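Local atomic coordinates of putative uncharacterized protein PH0242 (Pyrococcus horikoshii, PDB entry 3VU1), a protein that is the C-terminal globular domain of an archaeal oligosaccharyltransferase of the AglB family and binds a calcium ion. Residues P274-A285 / E322-T333. Sequence-based numbering, arbitrary orientation.
Sequences PGKHTLRLYISA and EYPIIVNVTLPT. With CA (calcium ion), chain C.
Strands 275-285 and 325-331 pair antiparallel at one edge of a four-stranded sheet in the Peripheral 1 domain, and just beyond the ladder Ala285, at the end of strand 275-285, and Glu322, in the loop before strand 325-331, both bind a calcium ion. Backbone bonds join Gly275 to Leu331, His277 to Val329, Leu279 to Val327 and Leu281 to Ile325, each pair bonded in both directions; the straightest runs from Leu279 N to Val327 O (2.9 Å, N-H...O angle 171°). On the face carrying these residues, Leu281 CD1 packs 3.9 Å from Val327 CG2, the two side chains crossing at about a right angle. Leu279 CD1 meets Val329 CG1 in the same layer. Next to Arg280, which is on the other face with Ile326, the Pro324 ring lies alongside the Arg280 chain, with its CB over one face of the Tyr282 ring. Two residues before Pro324, Glu322 reaches the metal: its chain, bent at chi2 (-107°), brings OE1 within 2.8 Å of Ala285 N for a hydrogen bond. Glu322 OE1 also binds the calcium ion at 2.9 Å, while Ala285 O binds it at 2.3 Å; Glu76 and His319 O complete the site. Strand 253-262 flanks 275-285 on its other side, Glu259 forming a salt bridge with Arg280, while strands 336-356 and 304-314 pack against the face carrying Leu279 and Val329, through Phe339 and Val311 respectively.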
loop_
_atom_site.group_PDB
_atom_site.type_symbol
_atom_site.label_atom_id
_atom_site.label_comp_id
_atom_site.label_asym_id
_atom_site.label_seq_id
_atom_site.Cartn_x
_atom_site.Cartn_y
_atom_site.Cartn_z
ATOM N N PRO A 274 27.524 10.200 -13.826
ATOM C CA PRO A 274 28.451 9.036 -13.785
ATOM C C PRO A 274 29.711 9.425 -12.994
ATOM O O PRO A 274 29.962 10.611 -12.834
ATOM C CB PRO A 274 28.810 8.811 -15.261
ATOM C CG PRO A 274 27.755 9.538 -16.048
ATOM C CD PRO A 274 27.249 10.671 -15.199
ATOM N N GLY A 275 30.489 8.456 -12.519
ATOM C CA GLY A 275 31.655 8.722 -11.686
ATOM C C GLY A 275 31.418 8.220 -10.265
ATOM O O GLY A 275 30.349 7.652 -9.970
ATOM N N LYS A 276 32.403 8.440 -9.380
ATOM C CA LYS A 276 32.327 8.002 -7.975
ATOM C C LYS A 276 31.356 8.821 -7.144
ATOM O O LYS A 276 31.273 10.038 -7.292
ATOM C CB LYS A 276 33.700 7.997 -7.297
ATOM C CG LYS A 276 34.572 6.873 -7.796
ATOM C CD LYS A 276 35.953 6.824 -7.166
ATOM C CE LYS A 276 36.817 5.836 -7.956
ATOM N NZ LYS A 276 38.039 5.418 -7.201
ATOM N N HIS A 277 30.627 8.146 -6.263
ATOM C CA HIS A 277 29.777 8.833 -5.325
ATOM C C HIS A 277 29.807 8.152 -3.993
ATOM O O HIS A 277 30.010 6.933 -3.885
ATOM C CB HIS A 277 28.334 8.832 -5.819
ATOM C CG HIS A 277 28.081 9.685 -7.036
ATOM N ND1 HIS A 277 27.652 10.978 -6.939
ATOM C CD2 HIS A 277 28.139 9.380 -8.408
ATOM C CE1 HIS A 277 27.447 11.480 -8.192
ATOM N NE2 HIS A 277 27.747 10.502 -9.089
ATOM N N THR A 278 29.583 8.928 -2.952
ATOM C CA THR A 278 29.268 8.353 -1.677
ATOM C C THR A 278 27.854 8.800 -1.378
ATOM O O THR A 278 27.557 10.000 -1.354
ATOM C CB THR A 278 30.276 8.775 -0.602
ATOM O OG1 THR A 278 31.480 8.050 -0.831
ATOM C CG2 THR A 278 29.791 8.417 0.796
ATOM N N LEU A 279 26.978 7.825 -1.177
ATOM C CA LEU A 279 25.547 8.080 -1.087
ATOM C C LEU A 279 25.014 7.606 0.247
ATOM O O LEU A 279 25.472 6.581 0.794
ATOM C CB LEU A 279 24.819 7.356 -2.222
ATOM C CG LEU A 279 25.248 7.642 -3.661
ATOM C CD1 LEU A 279 24.530 6.687 -4.597
ATOM C CD2 LEU A 279 24.955 9.093 -4.037
ATOM N N ARG A 280 24.066 8.364 0.780
ATOM C CA ARG A 280 23.305 7.948 1.922
ATOM C C ARG A 280 21.899 7.644 1.428
ATOM O O ARG A 280 21.203 8.559 0.958
ATOM C CB ARG A 280 23.280 9.028 3.005
ATOM C CG ARG A 280 22.815 8.481 4.357
ATOM C CD ARG A 280 22.433 9.585 5.322
ATOM N NE ARG A 280 23.573 10.012 6.123
ATOM C CZ ARG A 280 23.802 11.272 6.494
ATOM N NH1 ARG A 280 23.003 12.278 6.139
ATOM N NH2 ARG A 280 24.859 11.530 7.221
ATOM N N LEU A 281 21.504 6.365 1.499
ATOM C CA LEU A 281 20.165 5.910 1.096
ATOM C C LEU A 281 19.182 5.780 2.275
ATOM O O LEU A 281 19.411 5.030 3.245
ATOM C CB LEU A 281 20.301 4.599 0.338
ATOM C CG LEU A 281 21.514 4.618 -0.608
ATOM C CD1 LEU A 281 21.712 3.262 -1.259
ATOM C CD2 LEU A 281 21.408 5.691 -1.686
ATOM N N TYR A 282 18.099 6.535 2.210
ATOM C CA TYR A 282 17.075 6.495 3.255
ATOM C C TYR A 282 16.007 5.500 2.831
ATOM O O TYR A 282 15.305 5.702 1.843
ATOM C CB TYR A 282 16.454 7.864 3.462
ATOM C CG TYR A 282 17.366 8.868 4.107
ATOM C CD1 TYR A 282 18.414 9.457 3.377
ATOM C CD2 TYR A 282 17.182 9.257 5.444
ATOM C CE1 TYR A 282 19.252 10.391 3.962
ATOM C CE2 TYR A 282 18.017 10.199 6.040
ATOM C CZ TYR A 282 19.048 10.758 5.294
ATOM O OH TYR A 282 19.879 11.690 5.854
ATOM N N ILE A 283 15.901 4.417 3.583
ATOM C CA ILE A 283 15.115 3.267 3.169
ATOM C C ILE A 283 13.771 3.206 3.883
ATOM O O ILE A 283 13.679 3.387 5.104
ATOM C CB ILE A 283 15.922 1.979 3.371
ATOM C CG1 ILE A 283 17.022 1.949 2.299
ATOM C CG2 ILE A 283 15.012 0.756 3.332
ATOM C CD1 ILE A 283 17.957 0.754 2.326
ATOM N N SER A 284 12.724 2.980 3.106
ATOM C CA SER A 284 11.421 2.675 3.670
ATOM C C SER A 284 11.049 1.222 3.382
ATOM O O SER A 284 10.935 0.834 2.226
ATOM C CB SER A 284 10.386 3.631 3.109
ATOM O OG SER A 284 9.102 3.195 3.466
ATOM N N ALA A 285 10.925 0.408 4.429
ATOM C CA ALA A 285 10.484 -0.987 4.274
ATOM C C ALA A 285 9.044 -1.131 4.753
ATOM O O ALA A 285 8.728 -0.864 5.935
ATOM C CB ALA A 285 11.402 -1.952 5.013
ATOM N N GLU A 322 13.608 1.569 10.540
ATOM C CA GLU A 322 14.595 1.500 9.495
ATOM C C GLU A 322 15.602 2.623 9.703
ATOM O O GLU A 322 15.289 3.630 10.318
ATOM C CB GLU A 322 13.909 1.529 8.119
ATOM C CG GLU A 322 12.775 2.521 8.060
ATOM C CD GLU A 322 11.374 1.912 8.048
ATOM O OE1 GLU A 322 11.057 1.151 7.105
ATOM O OE2 GLU A 322 10.551 2.271 8.935
ATOM N N TYR A 323 16.821 2.415 9.215
ATOM C CA TYR A 323 17.938 3.358 9.407
ATOM C C TYR A 323 18.647 3.588 8.044
ATOM O O TYR A 323 18.676 2.700 7.209
ATOM C CB TYR A 323 18.933 2.818 10.478
ATOM C CG TYR A 323 19.489 1.458 10.119
ATOM C CD1 TYR A 323 20.560 1.326 9.228
ATOM C CD2 TYR A 323 18.906 0.300 10.620
ATOM C CE1 TYR A 323 21.040 0.077 8.857
ATOM C CE2 TYR A 323 19.376 -0.952 10.260
ATOM C CZ TYR A 323 20.447 -1.066 9.385
ATOM O OH TYR A 323 20.901 -2.331 9.035
ATOM N N PRO A 324 19.228 4.771 7.829
ATOM C CA PRO A 324 19.975 5.083 6.590
ATOM C C PRO A 324 21.181 4.201 6.347
ATOM O O PRO A 324 21.761 3.690 7.271
ATOM C CB PRO A 324 20.463 6.513 6.822
ATOM C CG PRO A 324 19.495 7.091 7.807
ATOM C CD PRO A 324 19.019 5.956 8.682
ATOM N N ILE A 325 21.578 4.073 5.094
ATOM C CA ILE A 325 22.674 3.215 4.686
ATOM C C ILE A 325 23.612 3.965 3.753
ATOM O O ILE A 325 23.151 4.650 2.839
ATOM C CB ILE A 325 22.110 1.969 3.986
ATOM C CG1 ILE A 325 22.009 0.852 4.991
ATOM C CG2 ILE A 325 22.960 1.479 2.835
ATOM C CD1 ILE A 325 21.433 -0.395 4.381
ATOM N N ILE A 326 24.920 3.812 3.974
ATOM C CA ILE A 326 25.921 4.569 3.226
ATOM C C ILE A 326 26.581 3.632 2.261
ATOM O O ILE A 326 26.984 2.560 2.668
ATOM C CB ILE A 326 26.974 5.213 4.155
ATOM C CG1 ILE A 326 26.307 6.334 4.960
ATOM C CG2 ILE A 326 28.132 5.755 3.342
ATOM C CD1 ILE A 326 27.196 7.071 5.936
ATOM N N VAL A 327 26.671 4.013 0.988
ATOM C CA VAL A 327 27.333 3.166 -0.000
ATOM C C VAL A 327 28.309 3.986 -0.811
ATOM O O VAL A 327 28.194 5.217 -0.849
ATOM C CB VAL A 327 26.350 2.449 -0.964
ATOM C CG1 VAL A 327 25.396 1.547 -0.205
ATOM C CG2 VAL A 327 25.582 3.441 -1.831
ATOM N N ASN A 328 29.266 3.296 -1.442
ATOM C CA ASN A 328 30.207 3.887 -2.408
ATOM C C ASN A 328 30.084 3.212 -3.752
ATOM O O ASN A 328 30.195 2.005 -3.844
ATOM C CB ASN A 328 31.638 3.753 -1.909
ATOM C CG ASN A 328 31.964 4.781 -0.868
ATOM O OD1 ASN A 328 31.792 4.543 0.315
ATOM N ND2 ASN A 328 32.375 5.964 -1.307
ATOM N N VAL A 329 29.867 3.981 -4.804
ATOM C CA VAL A 329 29.598 3.384 -6.092
ATOM C C VAL A 329 30.236 4.163 -7.237
ATOM O O VAL A 329 30.276 5.393 -7.222
ATOM C CB VAL A 329 28.064 3.205 -6.302
ATOM C CG1 VAL A 329 27.317 4.549 -6.339
ATOM C CG2 VAL A 329 27.771 2.359 -7.540
ATOM N N THR A 330 30.744 3.442 -8.225
ATOM C CA THR A 330 31.145 4.079 -9.460
ATOM C C THR A 330 30.068 3.799 -10.494
ATOM O O THR A 330 29.944 2.665 -10.976
ATOM C CB THR A 330 32.509 3.565 -9.966
ATOM O OG1 THR A 330 33.482 3.645 -8.905
ATOM C CG2 THR A 330 32.971 4.407 -11.153
ATOM N N LEU A 331 29.285 4.827 -10.819
ATOM C CA LEU A 331 28.232 4.710 -11.820
ATOM C C LEU A 331 28.747 4.938 -13.241
ATOM O O LEU A 331 29.229 6.018 -13.546
ATOM C CB LEU A 331 27.127 5.734 -11.538
ATOM C CG LEU A 331 26.557 5.813 -10.123
ATOM C CD1 LEU A 331 25.575 6.954 -10.065
ATOM C CD2 LEU A 331 25.876 4.516 -9.720
ATOM N N PRO A 332 28.594 3.943 -14.134
ATOM C CA PRO A 332 28.975 4.159 -15.523
ATOM C C PRO A 332 27.995 5.102 -16.167
ATOM O O PRO A 332 26.917 5.337 -15.614
ATOM C CB PRO A 332 28.792 2.782 -16.152
ATOM C CG PRO A 332 27.699 2.152 -15.360
ATOM C CD PRO A 332 27.878 2.661 -13.952
ATOM N N THR A 333 28.353 5.620 -17.336
ATOM C CA THR A 333 27.459 6.496 -18.096
ATOM C C THR A 333 26.278 5.639 -18.576
ATOM O O THR A 333 26.474 4.487 -18.952
ATOM C CB THR A 333 28.194 7.127 -19.309
ATOM O OG1 THR A 333 28.653 6.063 -20.122
ATOM C CG2 THR A 333 29.445 7.921 -18.893
HETATM CA CA CA C . 8.192 0.885 7.353
#